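Local coordinates for CELL division control protein 6 (Pyrobaculum aerophilum, PDB 1FNN) that binds ADP and magnesium, and probably ATP, as an AAA+ ATPase of the Cdc6/Cdc18 family and is probably involved in regulating the initiation of DNA replication, at residues 288-292 with 383-388; 293-297 with 309-315; 117-121 with 153-159; 87-91 with 109-113. Residue numbers count along the deposited sequence, not the author numbering.

How the interactions relate
The four contacts fall into two pairs at opposite ends of an elongated chain. Interactions 4 and 3 come first in sequence, in the AAA domain, and both use helix 109-122: its first turn packs on helix 87-97, a later turn on the end of helix 152-155, with contact centres about 16 Å apart. Interactions 1 and 2 lie in the C-terminal winged-helix region and share helix 288-304; interaction 2 is nested within the loop that interaction 1 closes, their centres are also about 16 Å apart, and Ile384 CD1 meets Leu295 CD2 at 3.8 Å. Between the pairs the centres are about 62 to 72 Å apart, so the two belong to separate domains, both away from the nucleotide site.

Interaction 1 (288-292 with 383-388); sequences LHEKL and LIKEEL
Lys291 lays its aliphatic chain over Leu383 and Ile384, joining the first turn of helix 288-304 to the last turn of helix 373-387 in the C-terminal winged-helix region. Residues 288-292 and 383-387 are helical; Leu388 is the first to leave helical phi/psi. The short axes approach to 10.4 Å and run roughly antiparallel, with a signed crossing angle of -146°; Lys291 and Ile384 are nearest, with CA atoms 6.9 Å apart. Lys291 (chi1 m, chi2 and chi3 t, chi4 p) has CB 3.7 Å from Ile384 CG1 and CE 3.6 Å from Leu383 CB. A long chain with a charged tip suits this place: its methylenes pack while NZ reaches the carbonyl oxygens of Ile284 and Leu286 and forms a salt bridge, weak as a hydrogen bond, with Glu387 (t, t). Branched aliphatic residues fill most of the remainder. Ile384 (m, t) brings CD1 within 3.9 Å of Leu292 CD2, and Leu292 (m, t) also packs on Tyr318 and Val321 of helix 311-324. Leu288 (t, p) has CB 3.8 Å from Glu387 OE2, and at the outer edge its CD2 meets Leu388 CD2 at 3.8 Å. The salt bridge itself spans 3.5 Å from Lys291 NZ to Glu387 OE1.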
loop_
_atom_site.group_PDB
_atom_site.type_symbol
_atom_site.label_atom_id
_atom_site.label_comp_id
_atom_site.label_asym_id
_atom_site.label_seq_id
_atom_site.Cartn_x
_atom_site.Cartn_y
_atom_site.Cartn_z
ATOM N N LEU A 288 -30.437 -17.602 8.389
ATOM C CA LEU A 288 -30.166 -19.007 8.205
ATOM C C LEU A 288 -29.692 -19.410 6.814
ATOM O O LEU A 288 -28.720 -20.146 6.642
ATOM C CB LEU A 288 -31.398 -19.897 8.523
ATOM C CG LEU A 288 -31.274 -21.391 8.340
ATOM C CD1 LEU A 288 -30.158 -21.991 9.194
ATOM C CD2 LEU A 288 -32.589 -22.134 8.665
ATOM N N HIS A 289 -30.456 -19.158 5.764
ATOM C CA HIS A 289 -30.132 -19.580 4.421
ATOM C C HIS A 289 -28.857 -18.898 3.866
ATOM O O HIS A 289 -28.304 -19.451 2.943
ATOM C CB HIS A 289 -31.346 -19.389 3.489
ATOM C CG HIS A 289 -32.174 -20.641 3.708
ATOM N ND1 HIS A 289 -32.008 -21.774 2.944
ATOM C CD2 HIS A 289 -33.156 -20.909 4.612
ATOM C CE1 HIS A 289 -32.865 -22.694 3.370
ATOM N NE2 HIS A 289 -33.563 -22.192 4.372
ATOM N N GLU A 290 -28.526 -17.709 4.288
ATOM C CA GLU A 290 -27.265 -17.055 3.922
ATOM C C GLU A 290 -26.094 -17.785 4.576
ATOM O O GLU A 290 -25.035 -17.924 3.962
ATOM C CB GLU A 290 -27.278 -15.583 4.324
ATOM C CG GLU A 290 -26.012 -14.803 3.899
ATOM C CD GLU A 290 -26.192 -13.304 3.993
ATOM O OE1 GLU A 290 -25.188 -12.560 3.919
ATOM O OE2 GLU A 290 -27.340 -12.808 4.145
ATOM N N LYS A 291 -26.225 -18.256 5.823
ATOM C CA LYS A 291 -25.291 -19.159 6.453
ATOM C C LYS A 291 -25.120 -20.451 5.677
ATOM O O LYS A 291 -24.011 -20.912 5.410
ATOM C CB LYS A 291 -25.630 -19.591 7.905
ATOM C CG LYS A 291 -25.572 -18.416 8.898
ATOM C CD LYS A 291 -25.699 -19.014 10.292
ATOM C CE LYS A 291 -25.428 -18.101 11.444
ATOM N NZ LYS A 291 -26.542 -17.146 11.703
ATOM N N LEU A 292 -26.206 -21.086 5.261
ATOM C CA LEU A 292 -26.197 -22.306 4.500
ATOM C C LEU A 292 -25.526 -22.049 3.139
ATOM O O LEU A 292 -24.765 -22.903 2.683
ATOM C CB LEU A 292 -27.657 -22.819 4.261
ATOM C CG LEU A 292 -28.350 -23.321 5.574
ATOM C CD1 LEU A 292 -29.848 -23.574 5.317
ATOM C CD2 LEU A 292 -27.676 -24.588 6.068
ATOM N N LEU A 383 -22.678 -22.540 14.195
ATOM C CA LEU A 383 -23.782 -21.605 14.219
ATOM C C LEU A 383 -25.049 -22.162 13.571
ATOM O O LEU A 383 -26.125 -21.899 14.092
ATOM C CB LEU A 383 -23.415 -20.264 13.576
ATOM C CG LEU A 383 -22.195 -19.579 14.237
ATOM C CD1 LEU A 383 -21.754 -18.383 13.373
ATOM C CD2 LEU A 383 -22.484 -19.113 15.649
ATOM N N ILE A 384 -24.946 -22.846 12.453
ATOM C CA ILE A 384 -26.112 -23.444 11.813
ATOM C C ILE A 384 -26.760 -24.503 12.728
ATOM O O ILE A 384 -27.987 -24.553 12.942
ATOM C CB ILE A 384 -25.716 -24.062 10.493
ATOM C CG1 ILE A 384 -25.270 -22.912 9.534
ATOM C CG2 ILE A 384 -26.874 -24.889 9.920
ATOM C CD1 ILE A 384 -24.706 -23.491 8.261
ATOM N N LYS A 385 -25.922 -25.341 13.312
ATOM C CA LYS A 385 -26.347 -26.395 14.209
ATOM C C LYS A 385 -27.073 -25.805 15.399
ATOM O O LYS A 385 -28.093 -26.435 15.773
ATOM C CB LYS A 385 -25.215 -27.331 14.681
ATOM C CG LYS A 385 -24.848 -28.213 13.466
ATOM C CD LYS A 385 -23.754 -29.214 13.833
ATOM C CE LYS A 385 -23.478 -30.068 12.584
ATOM N NZ LYS A 385 -22.176 -30.793 12.704
ATOM N N GLU A 386 -26.546 -24.715 15.963
ATOM C CA GLU A 386 -27.239 -24.125 17.087
ATOM C C GLU A 386 -28.607 -23.585 16.672
ATOM O O GLU A 386 -29.559 -23.560 17.472
ATOM C CB GLU A 386 -26.392 -23.128 17.845
ATOM C CG GLU A 386 -26.330 -21.671 17.559
ATOM C CD GLU A 386 -25.272 -20.893 18.328
ATOM O OE1 GLU A 386 -24.125 -21.364 18.490
ATOM O OE2 GLU A 386 -25.589 -19.772 18.786
ATOM N N GLU A 387 -28.690 -22.881 15.532
ATOM C CA GLU A 387 -29.981 -22.297 15.117
ATOM C C GLU A 387 -30.957 -23.429 14.832
ATOM O O GLU A 387 -32.172 -23.296 15.080
ATOM C CB GLU A 387 -29.741 -21.370 13.941
ATOM C CG GLU A 387 -30.814 -20.866 13.016
ATOM C CD GLU A 387 -30.364 -19.571 12.319
ATOM O OE1 GLU A 387 -29.157 -19.439 12.002
ATOM O OE2 GLU A 387 -31.197 -18.680 12.097
ATOM N N LEU A 388 -30.507 -24.563 14.320
ATOM C CA LEU A 388 -31.417 -25.648 13.961
ATOM C C LEU A 388 -31.532 -26.768 14.985
ATOM O O LEU A 388 -32.050 -27.841 14.677
ATOM C CB LEU A 388 -30.882 -26.230 12.631
ATOM C CG LEU A 388 -31.009 -25.263 11.442
ATOM C CD1 LEU A 388 -30.535 -25.972 10.171
ATOM C CD2 LEU A 388 -32.494 -24.869 11.246
#

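Interaction 2 (293-297 with 309-315); sequences FLLAI and ITFGDAE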
loop_
_atom_site.group_PDB
_atom_site.type_symbol
_atom_site.label_atom_id
_atom_site.label_comp_id
_atom_site.label_asym_id
_atom_site.label_seq_id
_atom_site.Cartn_x
_atom_site.Cartn_y
_atom_site.Cartn_z
ATOM N N PHE A 293 -25.851 -20.935 2.518
ATOM C CA PHE A 293 -25.220 -20.614 1.235
ATOM C C PHE A 293 -23.691 -20.351 1.458
ATOM O O PHE A 293 -22.932 -20.845 0.641
ATOM C CB PHE A 293 -25.840 -19.337 0.701
ATOM C CG PHE A 293 -25.434 -19.076 -0.740
ATOM C CD1 PHE A 293 -25.610 -20.017 -1.717
ATOM C CD2 PHE A 293 -24.868 -17.843 -1.048
ATOM C CE1 PHE A 293 -25.237 -19.778 -3.035
ATOM C CE2 PHE A 293 -24.488 -17.587 -2.370
ATOM C CZ PHE A 293 -24.673 -18.550 -3.350
ATOM N N LEU A 294 -23.316 -19.677 2.536
ATOM C CA LEU A 294 -21.881 -19.473 2.778
ATOM C C LEU A 294 -21.211 -20.805 3.044
ATOM O O LEU A 294 -20.186 -21.166 2.409
ATOM C CB LEU A 294 -21.676 -18.501 3.942
ATOM C CG LEU A 294 -20.203 -18.294 4.371
ATOM C CD1 LEU A 294 -19.407 -17.672 3.209
ATOM C CD2 LEU A 294 -20.175 -17.379 5.588
ATOM N N LEU A 295 -21.875 -21.681 3.862
ATOM C CA LEU A 295 -21.371 -23.037 4.003
ATOM C C LEU A 295 -21.216 -23.720 2.666
ATOM O O LEU A 295 -20.217 -24.447 2.409
ATOM C CB LEU A 295 -22.257 -23.940 4.903
ATOM C CG LEU A 295 -21.797 -25.361 5.148
ATOM C CD1 LEU A 295 -20.324 -25.385 5.633
ATOM C CD2 LEU A 295 -22.646 -25.998 6.260
ATOM N N ALA A 296 -22.161 -23.529 1.736
ATOM C CA ALA A 296 -22.064 -24.196 0.456
ATOM C C ALA A 296 -20.795 -23.701 -0.330
ATOM O O ALA A 296 -20.277 -24.420 -1.186
ATOM C CB ALA A 296 -23.270 -23.804 -0.397
ATOM N N ILE A 297 -20.605 -22.404 -0.353
ATOM C CA ILE A 297 -19.455 -21.796 -1.073
ATOM C C ILE A 297 -18.187 -22.379 -0.460
ATOM O O ILE A 297 -17.272 -22.823 -1.145
ATOM C CB ILE A 297 -19.513 -20.274 -0.903
ATOM C CG1 ILE A 297 -20.699 -19.671 -1.683
ATOM C CG2 ILE A 297 -18.196 -19.622 -1.377
ATOM C CD1 ILE A 297 -20.946 -18.213 -1.299
ATOM N N ILE A 309 -14.891 -20.307 -7.416
ATOM C CA ILE A 309 -15.901 -21.272 -7.890
ATOM C C ILE A 309 -17.023 -20.425 -8.470
ATOM O O ILE A 309 -17.161 -19.215 -8.273
ATOM C CB ILE A 309 -16.335 -22.318 -6.881
ATOM C CG1 ILE A 309 -16.740 -21.725 -5.520
ATOM C CG2 ILE A 309 -15.271 -23.367 -6.597
ATOM C CD1 ILE A 309 -18.141 -21.209 -5.441
ATOM N N THR A 310 -17.807 -20.998 -9.350
ATOM C CA THR A 310 -18.856 -20.267 -10.052
ATOM C C THR A 310 -20.101 -20.123 -9.184
ATOM O O THR A 310 -20.260 -20.927 -8.266
ATOM C CB THR A 310 -19.239 -20.960 -11.373
ATOM O OG1 THR A 310 -19.758 -22.266 -11.098
ATOM C CG2 THR A 310 -18.023 -21.092 -12.277
ATOM N N PHE A 311 -21.003 -19.214 -9.443
ATOM C CA PHE A 311 -22.277 -19.096 -8.739
ATOM C C PHE A 311 -23.081 -20.385 -8.918
ATOM O O PHE A 311 -23.641 -20.903 -7.941
ATOM C CB PHE A 311 -23.056 -17.854 -9.171
ATOM C CG PHE A 311 -24.389 -17.706 -8.444
ATOM C CD1 PHE A 311 -24.505 -16.840 -7.378
ATOM C CD2 PHE A 311 -25.494 -18.428 -8.828
ATOM C CE1 PHE A 311 -25.703 -16.691 -6.704
ATOM C CE2 PHE A 311 -26.701 -18.292 -8.163
ATOM C CZ PHE A 311 -26.798 -17.419 -7.097
ATOM N N GLY A 312 -23.063 -20.995 -10.103
ATOM C CA GLY A 312 -23.760 -22.255 -10.337
ATOM C C GLY A 312 -23.249 -23.389 -9.472
ATOM O O GLY A 312 -23.965 -24.260 -8.931
ATOM N N ASP A 313 -21.908 -23.445 -9.305
ATOM C CA ASP A 313 -21.302 -24.405 -8.408
ATOM C C ASP A 313 -21.862 -24.236 -6.991
ATOM O O ASP A 313 -22.120 -25.226 -6.290
ATOM C CB ASP A 313 -19.775 -24.220 -8.328
ATOM C CG ASP A 313 -19.033 -25.308 -7.587
ATOM O OD1 ASP A 313 -19.616 -26.090 -6.796
ATOM O OD2 ASP A 313 -17.788 -25.413 -7.785
ATOM N N ALA A 314 -21.802 -23.009 -6.483
ATOM C CA ALA A 314 -22.260 -22.745 -5.118
ATOM C C ALA A 314 -23.754 -23.162 -4.945
ATOM O O ALA A 314 -24.163 -23.565 -3.861
ATOM C CB ALA A 314 -22.091 -21.239 -4.924
ATOM N N GLU A 315 -24.574 -22.856 -5.918
ATOM C CA GLU A 315 -26.013 -23.176 -5.876
ATOM C C GLU A 315 -26.257 -24.678 -5.918
ATOM O O GLU A 315 -26.897 -25.209 -4.986
ATOM C CB GLU A 315 -26.805 -22.474 -6.982
ATOM C CG GLU A 315 -28.282 -22.917 -6.934
ATOM C CD GLU A 315 -29.196 -22.029 -7.745
ATOM O OE1 GLU A 315 -28.691 -21.375 -8.670
ATOM O OE2 GLU A 315 -30.423 -21.963 -7.474
#
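Ala314 and Phe293 lose 64 and 62 Å² of surface to this contact, and Ile297 41 Å². They pack helix 288-304 against helix 311-324, two helices of the winged-helix domain whose short axes cross at 114° and come within 9.2 Å. Ala314 lies at the centre. Its CB sits 3.9 Å from Phe293 CE1 and 3.9 Å from Ile297 CG1, and a single methyl lets the backbones close in until the CA atoms of Ile297 and Ala314 are 5.0 Å apart. Ala296, also small, lies close too, its CB 3.6 Å from Ala314 O. Phe293, with chi1 t, extends its ring past Ala314, so that its CZ is 4.0 Å from Phe311 CE1; the ring planes are inclined at 51°. Leu339 of helix 332-344 touches both phenylalanines. On the strand side, Ile297 CG2 meets Ile309 CD1 at 4.4 Å, and Ile366 of the neighbouring strand packs on both isoleucines. Thr310 is the N-cap of the second helix, its OG1 accepting from Asp313 N at 3.0 Å. Between the segments themselves the contact is mainly apolar packing without hydrogen bonds, so its fit depends on matched shapes and exclusion of water.

Interaction 3 (117-121 with 153-159); sequences VEHLR and DKLGAFR
Arg121 reaches across to the carbonyl-rich end of another helix, NH1 giving a weak hydrogen bond to Lys154 O at 2.9 Å. The contact belongs to the AAA domain, a P-loop NTPase fold, and sets helix 109-122 against the end of helix 152-155 and the turn leading to strand 160-166, which includes an inverse gamma turn centred on Phe158. Residues 117-121 are helical; 153-155 end a helix, and Gly156 leaves it with phi 102° and psi -18°. Glycine suits this position because a CB would press on the preceding carbonyl oxygen and point at Arg121 CG. Arg121 and Leu155 are nearest, with CA atoms 5.3 Å apart, and Arg121 CB lies 3.3 Å from Leu155 O. Arg121 has chi1 to chi3 all t, an extended reach. Alongside, Leu155 (m, t) places CD2 3.8 Å from Leu120 CD1 and 4.2 Å from Val117 CG2. Arg159 (m, t, t) has CD 3.5 Å from Leu120 O; its guanidinium makes a salt bridge with Asp124, while its NE donates to Leu155 O at 2.9 Å.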
loop_
_atom_site.group_PDB
_atom_site.type_symbol
_atom_site.label_atom_id
_atom_site.label_comp_id
_atom_site.label_asym_id
_atom_site.label_seq_id
_atom_site.Cartn_x
_atom_site.Cartn_y
_atom_site.Cartn_z
ATOM N N VAL A 117 22.806 26.495 6.542
ATOM C CA VAL A 117 22.873 27.503 5.462
ATOM C C VAL A 117 24.296 27.787 5.046
ATOM O O VAL A 117 24.633 27.955 3.868
ATOM C CB VAL A 117 22.156 28.795 5.936
ATOM C CG1 VAL A 117 22.438 29.959 5.017
ATOM C CG2 VAL A 117 20.655 28.518 6.038
ATOM N N GLU A 118 25.205 27.984 6.018
ATOM C CA GLU A 118 26.613 28.275 5.663
ATOM C C GLU A 118 27.231 27.204 4.782
ATOM O O GLU A 118 27.867 27.426 3.717
ATOM C CB GLU A 118 27.398 28.376 6.996
ATOM C CG GLU A 118 28.899 28.580 6.735
ATOM C CD GLU A 118 29.697 28.246 7.984
ATOM O OE1 GLU A 118 29.435 28.841 9.049
ATOM O OE2 GLU A 118 30.598 27.386 7.924
ATOM N N HIS A 119 27.022 25.944 5.186
ATOM C CA HIS A 119 27.579 24.842 4.376
ATOM C C HIS A 119 26.978 24.805 2.982
ATOM O O HIS A 119 27.719 24.699 1.992
ATOM C CB HIS A 119 27.412 23.505 5.106
ATOM C CG HIS A 119 28.553 23.170 6.016
ATOM N ND1 HIS A 119 29.560 22.296 5.643
ATOM C CD2 HIS A 119 28.844 23.592 7.278
ATOM C CE1 HIS A 119 30.422 22.198 6.646
ATOM N NE2 HIS A 119 30.013 22.970 7.643
ATOM N N LEU A 120 25.647 24.987 2.846
ATOM C CA LEU A 120 25.025 24.961 1.507
ATOM C C LEU A 120 25.577 26.054 0.604
ATOM O O LEU A 120 25.909 25.903 -0.567
ATOM C CB LEU A 120 23.498 25.121 1.659
ATOM C CG LEU A 120 22.708 23.935 2.240
ATOM C CD1 LEU A 120 21.240 24.321 2.453
ATOM C CD2 LEU A 120 22.822 22.691 1.358
ATOM N N ARG A 121 25.736 27.243 1.196
ATOM C CA ARG A 121 26.283 28.410 0.518
ATOM C C ARG A 121 27.771 28.310 0.231
ATOM O O ARG A 121 28.168 28.376 -0.941
ATOM C CB ARG A 121 26.050 29.663 1.378
ATOM C CG ARG A 121 26.636 30.927 0.759
ATOM C CD ARG A 121 26.287 32.158 1.601
ATOM N NE ARG A 121 26.392 33.324 0.739
ATOM C CZ ARG A 121 25.656 34.423 0.751
ATOM N NH1 ARG A 121 24.666 34.603 1.613
ATOM N NH2 ARG A 121 25.941 35.366 -0.143
ATOM N N ASP A 153 18.589 34.721 -0.588
ATOM C CA ASP A 153 19.676 35.679 -0.400
ATOM C C ASP A 153 20.642 35.177 0.661
ATOM O O ASP A 153 21.846 35.252 0.415
ATOM C CB ASP A 153 19.205 37.096 -0.049
ATOM C CG ASP A 153 18.435 37.697 -1.208
ATOM O OD1 ASP A 153 18.822 37.481 -2.376
ATOM O OD2 ASP A 153 17.438 38.385 -0.946
ATOM N N LYS A 154 20.114 34.560 1.712
ATOM C CA LYS A 154 20.993 33.922 2.692
ATOM C C LYS A 154 21.644 32.673 2.112
ATOM O O LYS A 154 22.835 32.440 2.326
ATOM C CB LYS A 154 20.228 33.546 3.944
ATOM C CG LYS A 154 19.838 34.699 4.849
ATOM C CD LYS A 154 18.770 34.234 5.836
ATOM C CE LYS A 154 18.426 35.349 6.813
ATOM N NZ LYS A 154 18.176 36.642 6.108
ATOM N N LEU A 155 20.913 31.920 1.267
ATOM C CA LEU A 155 21.526 30.715 0.697
ATOM C C LEU A 155 22.520 31.032 -0.404
ATOM O O LEU A 155 23.454 30.247 -0.644
ATOM C CB LEU A 155 20.410 29.785 0.204
ATOM C CG LEU A 155 19.641 29.117 1.346
ATOM C CD1 LEU A 155 18.276 28.631 0.860
ATOM C CD2 LEU A 155 20.469 27.955 1.907
ATOM N N GLY A 156 22.257 32.096 -1.180
ATOM C CA GLY A 156 23.061 32.391 -2.357
ATOM C C GLY A 156 22.395 31.991 -3.660
ATOM O O GLY A 156 22.790 32.401 -4.758
ATOM N N ALA A 157 21.391 31.115 -3.557
ATOM C CA ALA A 157 20.637 30.651 -4.714
ATOM C C ALA A 157 19.393 29.945 -4.193
ATOM O O ALA A 157 19.255 29.871 -2.959
ATOM C CB ALA A 157 21.452 29.682 -5.563
ATOM N N PHE A 158 18.503 29.460 -5.065
ATOM C CA PHE A 158 17.391 28.650 -4.457
ATOM C C PHE A 158 18.028 27.269 -4.321
ATOM O O PHE A 158 17.958 26.467 -5.260
ATOM C CB PHE A 158 16.199 28.727 -5.397
ATOM C CG PHE A 158 15.442 30.020 -5.247
ATOM C CD1 PHE A 158 15.514 30.985 -6.227
ATOM C CD2 PHE A 158 14.668 30.246 -4.121
ATOM C CE1 PHE A 158 14.819 32.184 -6.106
ATOM C CE2 PHE A 158 13.980 31.437 -3.998
ATOM C CZ PHE A 158 14.053 32.405 -4.984
ATOM N N ARG A 159 18.686 27.041 -3.169
ATOM C CA ARG A 159 19.480 25.824 -3.057
ATOM C C ARG A 159 18.723 24.595 -2.628
ATOM O O ARG A 159 19.356 23.571 -2.394
ATOM C CB ARG A 159 20.705 26.110 -2.140
ATOM C CG ARG A 159 21.762 26.978 -2.841
ATOM C CD ARG A 159 22.994 27.218 -1.900
ATOM N NE ARG A 159 23.967 28.098 -2.573
ATOM C CZ ARG A 159 24.750 27.726 -3.571
ATOM N NH1 ARG A 159 24.722 26.491 -4.060
ATOM N NH2 ARG A 159 25.625 28.529 -4.172
#

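Interaction 4 (87-91 with 109-113); sequences FTAII and RDEFL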
loop_
_atom_site.group_PDB
_atom_site.type_symbol
_atom_site.label_atom_id
_atom_site.label_comp_id
_atom_site.label_asym_id
_atom_site.label_seq_id
_atom_site.Cartn_x
_atom_site.Cartn_y
_atom_site.Cartn_z
ATOM N N PHE A 87 13.541 18.460 15.576
ATOM C CA PHE A 87 14.512 19.279 14.918
ATOM C C PHE A 87 15.932 18.713 15.014
ATOM O O PHE A 87 16.662 18.713 14.024
ATOM C CB PHE A 87 14.537 20.729 15.487
ATOM C CG PHE A 87 15.460 21.558 14.617
ATOM C CD1 PHE A 87 15.012 22.016 13.384
ATOM C CD2 PHE A 87 16.747 21.870 15.008
ATOM C CE1 PHE A 87 15.828 22.764 12.570
ATOM C CE2 PHE A 87 17.566 22.622 14.186
ATOM C CZ PHE A 87 17.116 23.071 12.972
ATOM N N THR A 88 16.350 18.341 16.219
ATOM C CA THR A 88 17.688 17.831 16.453
ATOM C C THR A 88 17.946 16.542 15.689
ATOM O O THR A 88 19.041 16.364 15.156
ATOM C CB THR A 88 17.927 17.606 17.968
ATOM O OG1 THR A 88 17.834 18.894 18.598
ATOM C CG2 THR A 88 19.301 17.029 18.243
ATOM N N ALA A 89 17.001 15.608 15.712
ATOM C CA ALA A 89 17.153 14.363 14.972
ATOM C C ALA A 89 17.235 14.639 13.469
ATOM O O ALA A 89 18.023 13.995 12.786
ATOM C CB ALA A 89 16.000 13.409 15.278
ATOM N N ILE A 90 16.371 15.477 12.928
ATOM C CA ILE A 90 16.342 15.756 11.487
ATOM C C ILE A 90 17.565 16.517 11.001
ATOM O O ILE A 90 18.231 16.133 10.032
ATOM C CB ILE A 90 15.078 16.562 11.128
ATOM C CG1 ILE A 90 13.834 15.705 11.360
ATOM C CG2 ILE A 90 15.136 17.016 9.665
ATOM C CD1 ILE A 90 12.565 16.527 11.548
ATOM N N ILE A 91 17.916 17.608 11.702
ATOM C CA ILE A 91 19.119 18.357 11.315
ATOM C C ILE A 91 20.357 17.493 11.409
ATOM O O ILE A 91 21.303 17.618 10.602
ATOM C CB ILE A 91 19.243 19.663 12.137
ATOM C CG1 ILE A 91 20.129 20.669 11.398
ATOM C CG2 ILE A 91 19.794 19.410 13.519
ATOM C CD1 ILE A 91 19.437 21.307 10.209
ATOM N N ARG A 109 18.875 25.797 17.965
ATOM C CA ARG A 109 18.121 25.512 16.757
ATOM C C ARG A 109 18.506 26.499 15.665
ATOM O O ARG A 109 18.717 26.099 14.516
ATOM C CB ARG A 109 16.610 25.587 17.025
ATOM C CG ARG A 109 15.788 25.029 15.870
ATOM C CD ARG A 109 14.390 25.606 15.822
ATOM N NE ARG A 109 13.378 24.570 15.676
ATOM C CZ ARG A 109 12.126 24.797 15.307
ATOM N NH1 ARG A 109 11.718 26.034 15.040
ATOM N NH2 ARG A 109 11.271 23.790 15.201
ATOM N N ASP A 110 18.622 27.780 16.007
ATOM C CA ASP A 110 19.019 28.804 15.059
ATOM C C ASP A 110 20.452 28.625 14.578
ATOM O O ASP A 110 20.821 28.904 13.442
ATOM C CB ASP A 110 18.914 30.206 15.683
ATOM C CG ASP A 110 17.482 30.618 15.996
ATOM O OD1 ASP A 110 16.537 29.991 15.466
ATOM O OD2 ASP A 110 17.314 31.583 16.786
ATOM N N GLU A 111 21.357 28.290 15.495
ATOM C CA GLU A 111 22.753 28.032 15.136
ATOM C C GLU A 111 22.870 26.879 14.136
ATOM O O GLU A 111 23.549 26.994 13.120
ATOM C CB GLU A 111 23.524 27.729 16.430
ATOM C CG GLU A 111 23.887 29.066 17.084
ATOM C CD GLU A 111 24.352 28.919 18.514
ATOM O OE1 GLU A 111 25.237 29.718 18.890
ATOM O OE2 GLU A 111 23.867 28.044 19.259
ATOM N N PHE A 112 22.147 25.809 14.416
ATOM C CA PHE A 112 22.064 24.666 13.510
ATOM C C PHE A 112 21.607 25.035 12.106
ATOM O O PHE A 112 22.306 24.804 11.123
ATOM C CB PHE A 112 21.036 23.682 14.077
ATOM C CG PHE A 112 21.663 22.577 14.874
ATOM C CD1 PHE A 112 21.151 22.234 16.115
ATOM C CD2 PHE A 112 22.764 21.894 14.370
ATOM C CE1 PHE A 112 21.734 21.213 16.845
ATOM C CE2 PHE A 112 23.338 20.880 15.105
ATOM C CZ PHE A 112 22.829 20.536 16.337
ATOM N N LEU A 113 20.511 25.829 12.025
ATOM C CA LEU A 113 20.048 26.249 10.707
ATOM C C LEU A 113 21.084 27.108 10.035
ATOM O O LEU A 113 21.356 27.033 8.826
ATOM C CB LEU A 113 18.724 27.031 10.783
ATOM C CG LEU A 113 17.520 26.158 11.108
ATOM C CD1 LEU A 113 16.315 27.052 11.429
ATOM C CD2 LEU A 113 17.236 25.191 9.966
#
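Phe87 opens helix 87-97 and gives the contact its largest share of buried surface, 111 Å². Its CA-to-CB bond points toward helix 109-122, and its ring serves three residues at once. Arg109 CG lies over the face, 3.5 Å from the ring centroid and 15° off the normal, a CH-pi contact for which the flexible methylenes of arginine are well suited; the charged end continues to a salt bridge with Asp140. Phe112 CB sits at the ring edge, 3.6 Å from Phe87 CE2, and Leu113 CG is 3.6 Å from Phe87 CZ. One turn later, and so on the same side of the helix, comes Ile91, whose N bonds to Phe87 O at 2.9 Å. Its branched side chain supplies a second CH-pi contact: CG2 stands 3.9 Å from the centroid of the Phe112 ring and 9° off its normal. Ile91 CD1 also approaches Leu113 CD2, at 4.5 Å. The short axes run nearly parallel, at 15° and 11.1 Å, and these apolar side chains fill the space. Both helices lie in the connection between the adjacent parallel strands 75-80 and 127-132, in the alpha/beta P-loop NTPase fold of the AAA+ type.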